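Local coordinates for protein Cg6181-pa, isoform A (Drosophila melanogaster, PDB 2VXG) that seems to act in mRNA decapping during mRNA decay and is required for silencing a subset of endogenous miRNA targets, at residues Gly14-Asn17 with Lys18-Gln22; His38-Ser41 with Asn42-Phe45; Thr102-Tyr105 with Arg106-Gln110; Leu79-Ala82 with Leu83-Ile86; Arg51-Gln54 with Lys55-Leu58. One frame throughout, in Å; residues are numbered along the deposited sequence.

Interaction 1: Gly14-Asn17 with Lys18-Gln22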
# COMPACT_ATOMS: atom_id res chain seq x y z
N GLY A 14 18.66 -0.89 -6.12
CA GLY A 14 17.78 0.17 -6.60
C GLY A 14 16.70 -0.40 -7.50
O GLY A 14 15.91 0.35 -8.09
N GLN A 15 16.65 -1.73 -7.59
CA GLN A 15 15.60 -2.43 -8.34
C GLN A 15 14.33 -2.53 -7.49
O GLN A 15 13.89 -3.62 -7.11
CB GLN A 15 16.12 -3.80 -8.80
CG GLN A 15 17.30 -3.66 -9.84
CD GLN A 15 17.93 -4.98 -10.27
OE1 GLN A 15 18.17 -5.87 -9.45
NE2 GLN A 15 18.24 -5.09 -11.56
N ILE A 16 13.74 -1.37 -7.18
CA ILE A 16 12.65 -1.29 -6.21
C ILE A 16 11.36 -2.00 -6.63
O ILE A 16 10.72 -2.68 -5.81
CB ILE A 16 12.37 0.19 -5.83
CG1 ILE A 16 11.38 0.29 -4.67
CG2 ILE A 16 11.89 0.95 -7.04
CD1 ILE A 16 11.33 1.70 -4.01
N ASN A 17 10.95 -1.86 -7.89
CA ASN A 17 9.74 -2.54 -8.33
C ASN A 17 9.91 -4.05 -8.34
O ASN A 17 9.03 -4.74 -7.87
CB ASN A 17 9.27 -2.06 -9.70
CG ASN A 17 8.69 -0.70 -9.62
OD1 ASN A 17 7.61 -0.52 -9.06
ND2 ASN A 17 9.42 0.29 -10.10
N LYS A 18 11.06 -4.54 -8.79
CA LYS A 18 11.32 -5.98 -8.72
C LYS A 18 11.25 -6.51 -7.27
O LYS A 18 10.78 -7.59 -7.07
CB LYS A 18 12.65 -6.40 -9.37
CG LYS A 18 12.74 -6.14 -10.88
CD LYS A 18 13.98 -6.75 -11.49
CE LYS A 18 14.21 -6.27 -12.95
NZ LYS A 18 15.17 -7.20 -13.67
N ALA A 19 11.75 -5.74 -6.31
CA ALA A 19 11.68 -6.10 -4.89
C ALA A 19 10.21 -6.18 -4.48
O ALA A 19 9.80 -7.15 -3.84
CB ALA A 19 12.41 -5.11 -4.04
N PHE A 20 9.41 -5.22 -4.93
CA PHE A 20 8.00 -5.21 -4.56
C PHE A 20 7.21 -6.28 -5.28
O PHE A 20 6.28 -6.81 -4.68
CB PHE A 20 7.37 -3.82 -4.75
CG PHE A 20 7.56 -2.90 -3.56
CD1 PHE A 20 8.80 -2.35 -3.31
CD2 PHE A 20 6.51 -2.64 -2.66
CE1 PHE A 20 9.02 -1.50 -2.23
CE2 PHE A 20 6.71 -1.78 -1.55
CZ PHE A 20 7.98 -1.22 -1.34
N HIS A 21 7.56 -6.61 -6.51
CA HIS A 21 6.93 -7.74 -7.22
C HIS A 21 7.08 -8.98 -6.37
O HIS A 21 6.10 -9.68 -6.16
CB HIS A 21 7.55 -8.04 -8.61
CG HIS A 21 7.33 -6.97 -9.64
ND1 HIS A 21 8.15 -6.83 -10.76
CD2 HIS A 21 6.46 -5.93 -9.69
CE1 HIS A 21 7.75 -5.78 -11.46
NE2 HIS A 21 6.71 -5.23 -10.85
N GLN A 22 8.29 -9.21 -5.86
CA GLN A 22 8.57 -10.40 -5.09
C GLN A 22 7.78 -10.36 -3.81
O GLN A 22 7.09 -11.32 -3.48
CB GLN A 22 10.07 -10.51 -4.75
CG GLN A 22 10.45 -11.71 -3.87
CD GLN A 22 10.18 -13.09 -4.49
OE1 GLN A 22 9.16 -13.71 -4.19
NE2 GLN A 22 11.10 -13.57 -5.33
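One face of the His21 imidazole lies over the backbone carbonyl O of Asn17, which stands off-centre toward the ring's rim. The Phe20 ring meets a carbonyl differently: Ile16 O sits at its edge, in plane, 3.2 Å from Phe20 CD1. Both contacts belong to the first turns of helix 16-25 in the all-helical C-terminal domain of Ge-1. Gly14, at positive phi, is the C-prime residue of the Schellman motif that ends the preceding helix, and Gln15 takes the N-cap position of the new one. Regular helical bonds follow. The shortest runs from His21 N to Asn17 O, 2.7 Å. Ile16 and Phe20 lie side by side and point the same way. Ile16 CG1 is anti to the backbone N (chi1 -171°), which brings it within 3.8 Å of Phe20 CE1. Leu52 packs on both residues. The polar ends of Asn17 and His21 serve another segment: Asn17 OD1 bonds to Glu53 N, Asn17 ND2 to Arg51 O, and His21 NE2 to Glu53 OE1. A leucine in place of His21 would probably leave the Glu53 carboxylate without this imidazole partner. Ala19 CB rests 3.4 Å from Ile16 O.

Interaction 2: His38-Ser41 with Asn42-Phe45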
# COMPACT_ATOMS: atom_id res chain seq x y z
N HIS A 38 12.44 -1.89 4.97
CA HIS A 38 13.76 -1.69 4.36
C HIS A 38 13.81 -0.81 3.14
O HIS A 38 14.85 -0.74 2.51
CB HIS A 38 14.38 -3.02 3.93
CG HIS A 38 14.79 -3.87 5.07
ND1 HIS A 38 13.91 -4.71 5.72
CD2 HIS A 38 15.96 -3.96 5.74
CE1 HIS A 38 14.53 -5.29 6.72
NE2 HIS A 38 15.77 -4.85 6.76
N THR A 39 12.71 -0.21 2.72
CA THR A 39 12.81 0.57 1.48
C THR A 39 12.82 2.04 1.85
O THR A 39 12.29 2.45 2.87
CB THR A 39 11.73 0.22 0.35
OG1 THR A 39 10.89 1.34 0.03
CG2 THR A 39 10.92 -0.98 0.67
N ASP A 40 13.51 2.82 1.02
CA ASP A 40 13.60 4.25 1.23
C ASP A 40 12.33 4.84 0.65
O ASP A 40 12.14 4.83 -0.57
CB ASP A 40 14.84 4.79 0.53
CG ASP A 40 15.12 6.25 0.87
OD1 ASP A 40 14.21 7.00 1.28
OD2 ASP A 40 16.29 6.64 0.71
N SER A 41 11.47 5.36 1.51
CA SER A 41 10.21 5.98 1.09
C SER A 41 10.39 7.14 0.11
O SER A 41 9.49 7.44 -0.68
CB SER A 41 9.45 6.47 2.32
OG SER A 41 9.47 5.47 3.33
N ASN A 42 11.54 7.80 0.16
CA ASN A 42 11.81 8.90 -0.77
C ASN A 42 12.30 8.39 -2.13
O ASN A 42 12.21 9.11 -3.11
CB ASN A 42 12.73 9.94 -0.14
CG ASN A 42 12.19 10.46 1.20
OD1 ASN A 42 11.49 11.48 1.26
ND2 ASN A 42 12.46 9.70 2.27
N GLN A 43 12.79 7.15 -2.19
CA GLN A 43 12.92 6.44 -3.47
C GLN A 43 11.53 5.95 -3.92
O GLN A 43 11.09 6.20 -5.06
CB GLN A 43 13.91 5.26 -3.38
CG GLN A 43 15.38 5.69 -3.11
CD GLN A 43 16.42 4.57 -3.33
OE1 GLN A 43 16.34 3.78 -4.27
NE2 GLN A 43 17.42 4.53 -2.45
N ALA A 44 10.83 5.26 -3.03
CA ALA A 44 9.55 4.66 -3.37
C ALA A 44 8.61 5.71 -3.94
O ALA A 44 8.03 5.51 -5.00
CB ALA A 44 8.91 3.97 -2.15
N PHE A 45 8.50 6.85 -3.26
CA PHE A 45 7.45 7.81 -3.59
C PHE A 45 7.90 9.09 -4.26
O PHE A 45 7.20 10.11 -4.20
CB PHE A 45 6.59 8.05 -2.35
CG PHE A 45 5.92 6.81 -1.88
CD1 PHE A 45 4.96 6.19 -2.67
CD2 PHE A 45 6.30 6.21 -0.70
CE1 PHE A 45 4.37 5.02 -2.27
CE2 PHE A 45 5.69 5.05 -0.29
CZ PHE A 45 4.72 4.45 -1.08
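An Asx turn at the N-cap starts the short helix 41-44: Asp40 OD1 accepts Asn42 N at 3.0 Å. The carboxylate is swung to this spot with CG anti to the backbone N (chi1 -172°), and Asn42 N meets it from above the carboxylate plane. Asn42 ND2 adds a weak bond to the same oxygen at 3.4 Å, the amide plane standing nearly upright on the carboxylate. The backbone NH groups of the helix start would probably favour the charged form of Asp40. Its carbonyl is gripped as well. Ala44 N bonds to Asp40 O almost straight, at 2.8 Å, while the bond from Gln43 N is weak. The Gln43 side chain crosses that of Asp40 at about a right angle, with Gln43 CG 3.8 Å from Asp40 CB. In the helical domain this single turn links helix 29-38 to the segment before helix 54-66. Ser41 OG bonds to Tyr78 OH, and Thr39 packs on Phe20. Phe45 leaves helical angles after one last bond, from Phe45 N to Ser41 O at 2.8 Å. The donor stands above that carbonyl's plane. Phe45 CD2 comes within 3.4 Å of Ser41 O, and Ala44 CB lies over one face of the ring.

Interaction 3: Thr102-Tyr105 with Arg106-Gln110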
# COMPACT_ATOMS: atom_id res chain seq x y z
N THR A 102 -12.64 1.29 -4.23
CA THR A 102 -13.92 0.88 -3.66
C THR A 102 -13.73 -0.19 -2.56
O THR A 102 -14.37 -0.15 -1.50
CB THR A 102 -14.83 0.34 -4.79
OG1 THR A 102 -15.15 1.42 -5.69
CG2 THR A 102 -16.10 -0.25 -4.25
N GLU A 103 -12.83 -1.14 -2.83
CA GLU A 103 -12.50 -2.17 -1.85
C GLU A 103 -11.66 -1.62 -0.69
O GLU A 103 -11.87 -2.02 0.46
CB GLU A 103 -11.77 -3.33 -2.53
CG GLU A 103 -11.67 -4.62 -1.71
CD GLU A 103 -13.04 -5.24 -1.27
OE1 GLU A 103 -14.10 -4.85 -1.78
OE2 GLU A 103 -13.04 -6.17 -0.42
N LEU A 104 -10.72 -0.72 -0.98
CA LEU A 104 -9.96 -0.01 0.04
C LEU A 104 -10.93 0.71 0.98
O LEU A 104 -10.83 0.60 2.20
CB LEU A 104 -8.98 0.99 -0.60
CG LEU A 104 -8.35 2.00 0.38
CD1 LEU A 104 -7.47 1.32 1.42
CD2 LEU A 104 -7.59 3.10 -0.35
N TYR A 105 -11.88 1.44 0.39
CA TYR A 105 -12.91 2.13 1.15
C TYR A 105 -13.70 1.23 2.08
O TYR A 105 -13.88 1.55 3.25
CB TYR A 105 -13.89 2.83 0.20
CG TYR A 105 -14.70 3.87 0.92
CD1 TYR A 105 -14.28 5.19 0.97
CD2 TYR A 105 -15.88 3.53 1.57
CE1 TYR A 105 -14.98 6.12 1.62
CE2 TYR A 105 -16.61 4.47 2.24
CZ TYR A 105 -16.15 5.77 2.27
OH TYR A 105 -16.85 6.73 2.93
N ARG A 106 -14.13 0.09 1.53
CA ARG A 106 -14.94 -0.91 2.22
C ARG A 106 -14.15 -1.50 3.38
O ARG A 106 -14.65 -1.62 4.48
CB ARG A 106 -15.43 -2.00 1.21
CG ARG A 106 -16.42 -3.11 1.73
CD ARG A 106 -17.29 -3.70 0.54
NE ARG A 106 -18.09 -4.90 0.83
CZ ARG A 106 -19.41 -4.97 1.08
NH1 ARG A 106 -20.18 -3.89 1.16
NH2 ARG A 106 -19.97 -6.15 1.31
N ASN A 107 -12.88 -1.83 3.14
CA ASN A 107 -12.00 -2.28 4.21
C ASN A 107 -11.74 -1.26 5.30
O ASN A 107 -11.65 -1.63 6.49
CB ASN A 107 -10.66 -2.78 3.64
CG ASN A 107 -10.79 -4.14 2.98
OD1 ASN A 107 -10.34 -4.36 1.86
ND2 ASN A 107 -11.42 -5.04 3.67
N CYS A 108 -11.56 0.00 4.91
CA CYS A 108 -11.38 1.10 5.87
C CYS A 108 -12.63 1.27 6.69
O CYS A 108 -12.55 1.46 7.90
CB CYS A 108 -11.02 2.44 5.18
SG CYS A 108 -9.36 2.49 4.42
N GLN A 109 -13.79 1.19 6.05
CA GLN A 109 -15.06 1.27 6.80
C GLN A 109 -15.16 0.16 7.88
O GLN A 109 -15.58 0.41 9.01
CB GLN A 109 -16.26 1.26 5.84
CG GLN A 109 -16.84 -0.10 5.61
CD GLN A 109 -17.78 -0.26 4.41
OE1 GLN A 109 -17.95 0.64 3.54
NE2 GLN A 109 -18.39 -1.44 4.36
N GLN A 110 -14.73 -1.05 7.53
CA GLN A 110 -14.74 -2.18 8.49
C GLN A 110 -13.71 -1.98 9.59
O GLN A 110 -13.99 -2.25 10.76
CB GLN A 110 -14.55 -3.51 7.76
CG GLN A 110 -15.73 -3.77 6.80
CD GLN A 110 -17.06 -3.87 7.54
OE1 GLN A 110 -17.22 -4.72 8.41
NE2 GLN A 110 -18.01 -3.00 7.20
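Tyr105 O accepts Gln109 N at 2.8 Å, the shortest bond of this stretch. It is one of four consecutive alpha-helical bonds in the middle of the long helix 91-114. Arg106 N to Thr102 O, Asn107 N to Glu103 O and Cys108 N to Leu104 O make up the others, and the Asn107 bond is nearly straight at 169°. In each, the donor is tilted somewhat from the carbonyl plane. The buried side of the helix carries Leu104 and Cys108. Leu104 packs on Ile61 of helix 54-66 and on Ile131 of helix 121-134, and Cys108 on Val124 and Met128 of that second helix. On the exposed side, Glu103 and Arg106 cross obliquely. Their charged groups do not meet: Glu103 OE1 is 4.8 Å from Arg106 NE, and touches the aliphatic Arg106 CD instead, at 4.1 Å. Thr102 and Tyr105 are known phosphorylation sites, unmodified here. Thr102 OG1 bonds back to Pro98 O, and the Tyr105 ring makes a cation-pi contact with Arg135. Leu104 CG is anti to the backbone N (chi1 167°), and Cys108 SG is anti to its own carbonyl carbon. This sets Leu104 CD1 3.7 Å from Cys108 SG.

Interaction 4: Leu79-Ala82 with Leu83-Ile86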
# COMPACT_ATOMS: atom_id res chain seq x y z
N LEU A 79 -0.18 3.56 2.83
CA LEU A 79 -1.51 3.69 2.21
C LEU A 79 -1.70 5.12 1.76
O LEU A 79 -2.17 5.35 0.65
CB LEU A 79 -2.64 3.37 3.18
CG LEU A 79 -2.91 1.92 3.49
CD1 LEU A 79 -4.17 1.90 4.36
CD2 LEU A 79 -3.01 1.11 2.19
N ASN A 80 -1.38 6.05 2.64
CA ASN A 80 -1.39 7.49 2.32
C ASN A 80 -0.58 7.82 1.06
O ASN A 80 -1.10 8.42 0.13
CB ASN A 80 -0.84 8.32 3.48
CG ASN A 80 -1.81 8.41 4.69
OD1 ASN A 80 -2.99 8.07 4.58
ND2 ASN A 80 -1.30 8.87 5.84
N GLU A 81 0.71 7.47 1.08
CA GLU A 81 1.61 7.79 -0.04
C GLU A 81 1.23 7.08 -1.30
O GLU A 81 1.24 7.68 -2.36
CB GLU A 81 3.06 7.49 0.26
CG GLU A 81 3.64 8.28 1.38
CD GLU A 81 3.98 9.71 1.10
OE1 GLU A 81 3.86 10.22 -0.04
OE2 GLU A 81 4.41 10.34 2.09
N ALA A 82 0.84 5.81 -1.20
CA ALA A 82 0.46 5.08 -2.40
C ALA A 82 -0.77 5.70 -3.05
O ALA A 82 -0.81 5.87 -4.28
CB ALA A 82 0.26 3.58 -2.12
N LEU A 83 -1.77 6.08 -2.26
CA LEU A 83 -2.94 6.76 -2.83
C LEU A 83 -2.54 8.07 -3.52
O LEU A 83 -2.99 8.37 -4.63
CB LEU A 83 -3.99 7.06 -1.73
CG LEU A 83 -5.28 7.83 -2.04
CD1 LEU A 83 -6.24 6.95 -2.84
CD2 LEU A 83 -5.99 8.28 -0.76
N LEU A 84 -1.72 8.86 -2.85
CA LEU A 84 -1.26 10.16 -3.42
C LEU A 84 -0.46 9.98 -4.70
O LEU A 84 -0.40 10.89 -5.49
CB LEU A 84 -0.44 10.95 -2.41
CG LEU A 84 -1.17 11.45 -1.15
CD1 LEU A 84 -0.18 12.12 -0.24
CD2 LEU A 84 -2.32 12.43 -1.50
N ALA A 85 0.15 8.80 -4.88
CA ALA A 85 0.93 8.48 -6.10
C ALA A 85 0.12 7.90 -7.26
O ALA A 85 0.65 7.76 -8.38
CB ALA A 85 2.07 7.52 -5.76
N ILE A 86 -1.14 7.54 -7.01
CA ILE A 86 -2.02 7.10 -8.09
C ILE A 86 -2.11 8.16 -9.20
O ILE A 86 -2.46 9.32 -8.96
CB ILE A 86 -3.46 6.83 -7.60
CG1 ILE A 86 -3.53 5.65 -6.66
CG2 ILE A 86 -4.40 6.53 -8.78
CD1 ILE A 86 -5.00 5.36 -6.20
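Leu84 carries its CG opposite its own carbonyl carbon (chi1 -65°), and this lays CG back against the preceding turn, 3.3 Å from Asn80 O. Leu83 takes the other course. With CG anti to the backbone N (chi1 177°), the branch leads away from the turn before, and only its CB stays close, 3.4 Å from Leu79 O. Leu83 is buried against Leu101 and Leu127. Both leucines touch Tyr134, but Leu84 is exposed. Between them and the earlier turn the backbone is regular, with Leu83 N bonded to Leu79 O and Leu84 N to Asn80 O. This is the last part of helix 73-85, and it lies between helices 54-66, 91-114 and 121-134 of the domain. Ala82 has a small CB that allows close approach to Leu57 and Ile61. The bonding changes at the C-terminal end. Ala85 N still bonds to Glu81 O at 3.0 Å, but at a bent angle of 133°, and it shares a weak bond with Ala82 O. Ile86 N also reaches Ala82 O weakly, at 3.2 Å, and bonds to Leu83 O at 3.1 Å, three residues back as in a 3-10 turn. Ile86 CG1 lies 3.6 Å from Ala82 O. Ala85 O, past these bonds, accepts Gln54 NE2.

Interaction 5: Arg51-Gln54 with Lys55-Leu58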
# COMPACT_ATOMS: atom_id res chain seq x y z
N ARG A 51 10.63 5.45 -9.01
CA ARG A 51 9.40 5.34 -8.21
C ARG A 51 8.71 3.99 -8.47
O ARG A 51 9.02 3.30 -9.43
CB ARG A 51 8.45 6.47 -8.54
N LEU A 52 7.75 3.67 -7.61
CA LEU A 52 6.93 2.45 -7.75
C LEU A 52 5.94 2.53 -8.92
O LEU A 52 5.25 3.52 -9.10
CB LEU A 52 6.19 2.17 -6.44
CG LEU A 52 7.12 1.91 -5.26
CD1 LEU A 52 6.27 1.65 -4.01
CD2 LEU A 52 8.04 0.73 -5.52
N GLU A 53 5.94 1.48 -9.73
CA GLU A 53 4.98 1.28 -10.79
C GLU A 53 3.58 1.49 -10.27
O GLU A 53 3.31 1.15 -9.13
CB GLU A 53 5.06 -0.19 -11.22
CG GLU A 53 6.16 -0.45 -12.14
CD GLU A 53 6.40 -1.89 -12.32
OE1 GLU A 53 5.66 -2.72 -11.74
OE2 GLU A 53 7.35 -2.21 -13.02
N GLN A 54 2.67 1.97 -11.12
CA GLN A 54 1.26 2.06 -10.74
C GLN A 54 0.66 0.71 -10.32
O GLN A 54 -0.13 0.67 -9.37
CB GLN A 54 0.42 2.63 -11.87
CG GLN A 54 0.72 4.10 -12.20
CD GLN A 54 0.13 5.02 -11.21
OE1 GLN A 54 -1.11 5.10 -11.09
NE2 GLN A 54 1.00 5.75 -10.49
N LYS A 55 1.01 -0.36 -11.04
CA LYS A 55 0.49 -1.68 -10.70
C LYS A 55 0.93 -2.13 -9.30
O LYS A 55 0.19 -2.80 -8.61
CB LYS A 55 0.75 -2.72 -11.80
CG LYS A 55 2.18 -3.27 -11.98
CD LYS A 55 2.25 -4.38 -13.06
CE LYS A 55 3.69 -4.50 -13.62
NZ LYS A 55 3.67 -4.75 -15.06
N VAL A 56 2.13 -1.72 -8.89
CA VAL A 56 2.68 -2.02 -7.57
C VAL A 56 1.95 -1.19 -6.53
O VAL A 56 1.59 -1.68 -5.48
CB VAL A 56 4.20 -1.75 -7.51
CG1 VAL A 56 4.68 -1.63 -6.06
CG2 VAL A 56 5.02 -2.83 -8.32
N LEU A 57 1.72 0.07 -6.83
CA LEU A 57 1.00 0.93 -5.88
C LEU A 57 -0.39 0.37 -5.58
O LEU A 57 -0.77 0.32 -4.40
CB LEU A 57 0.89 2.36 -6.41
CG LEU A 57 2.19 3.16 -6.50
CD1 LEU A 57 1.99 4.39 -7.29
CD2 LEU A 57 2.69 3.49 -5.11
N LEU A 58 -1.15 -0.02 -6.61
CA LEU A 58 -2.55 -0.51 -6.44
C LEU A 58 -2.62 -1.86 -5.70
O LEU A 58 -3.52 -2.12 -4.92
CB LEU A 58 -3.27 -0.62 -7.77
CG LEU A 58 -3.64 0.72 -8.46
CD1 LEU A 58 -4.18 0.59 -9.89
CD2 LEU A 58 -4.57 1.60 -7.59
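Leu52 faces the first turn of the helix, and two side chains meet it at different angles. Val56 crosses it at about a right angle, with Val56 CG1 4.1 Å from Leu52 CB. Leu57 meets it obliquely, its CD2 4.0 Å from the same Leu52 CB. Leu57 CG is anti to the carbonyl carbon (chi1 -68°), which turns both methyl groups back toward the start of the helix. Its other branch, CD1, touches Gln54 NE2 at 3.6 Å. Leu57 also packs on Phe45, Ala82 and Ala85; an alanine here would probably open a gap between Leu52, Phe45 and helix 73-85. On the outer side Glu53 and Lys55 run alongside each other, pointing the same way. Lys55 CG sits between the backbone N and the carbonyl carbon (chi1 74°), and the chain then passes Glu53 OE1, which is 3.3 Å from Lys55 CE. The ammonium stays beyond salt-bridge range, with Lys55 NZ 4.4 Å from Glu53 OE1. Glu53 OE1 is hydrogen-bonded to the His21 imidazole instead. Val56 CG2 comes to the same carboxylate from the helix side, 3.5 Å from Glu53 OE1. Gln54 bends at chi2, and its OE1 bonds to Asn87 N and Thr93 OG1. Glu53 is the N-cap residue, and Glu53 O accepts Leu57 N, with a weak second bond from Val56 N. Leu58 N bonds to Gln54 O. The Leu52-Leu57 contact, between the residue before the N-cap and the fourth one after it, fits a hydrophobic staple at the start of helix 54-66.

In the fold
All five contacts are local and follow one another along the chain, so none nests or crosses. From the N terminus, interaction 1 starts helix 16-25, interaction 2 closes the turn that forms helix 41-44, and interaction 5 begins helix 54-66. Interaction 4 ends helix 73-85, and interaction 3 lies within helix 91-114. The first four in this order form a connected series. Interaction 1 touches 2 and 5, interaction 2 touches 4 and 5, and interaction 5 touches 4. Residues 51-58 therefore link the N-terminal helices to helix 73-85. Interaction 3 touches none of the others, though its nearest atoms come within about 4 Å of interaction 4; it lies across the chain's centre from interaction 1.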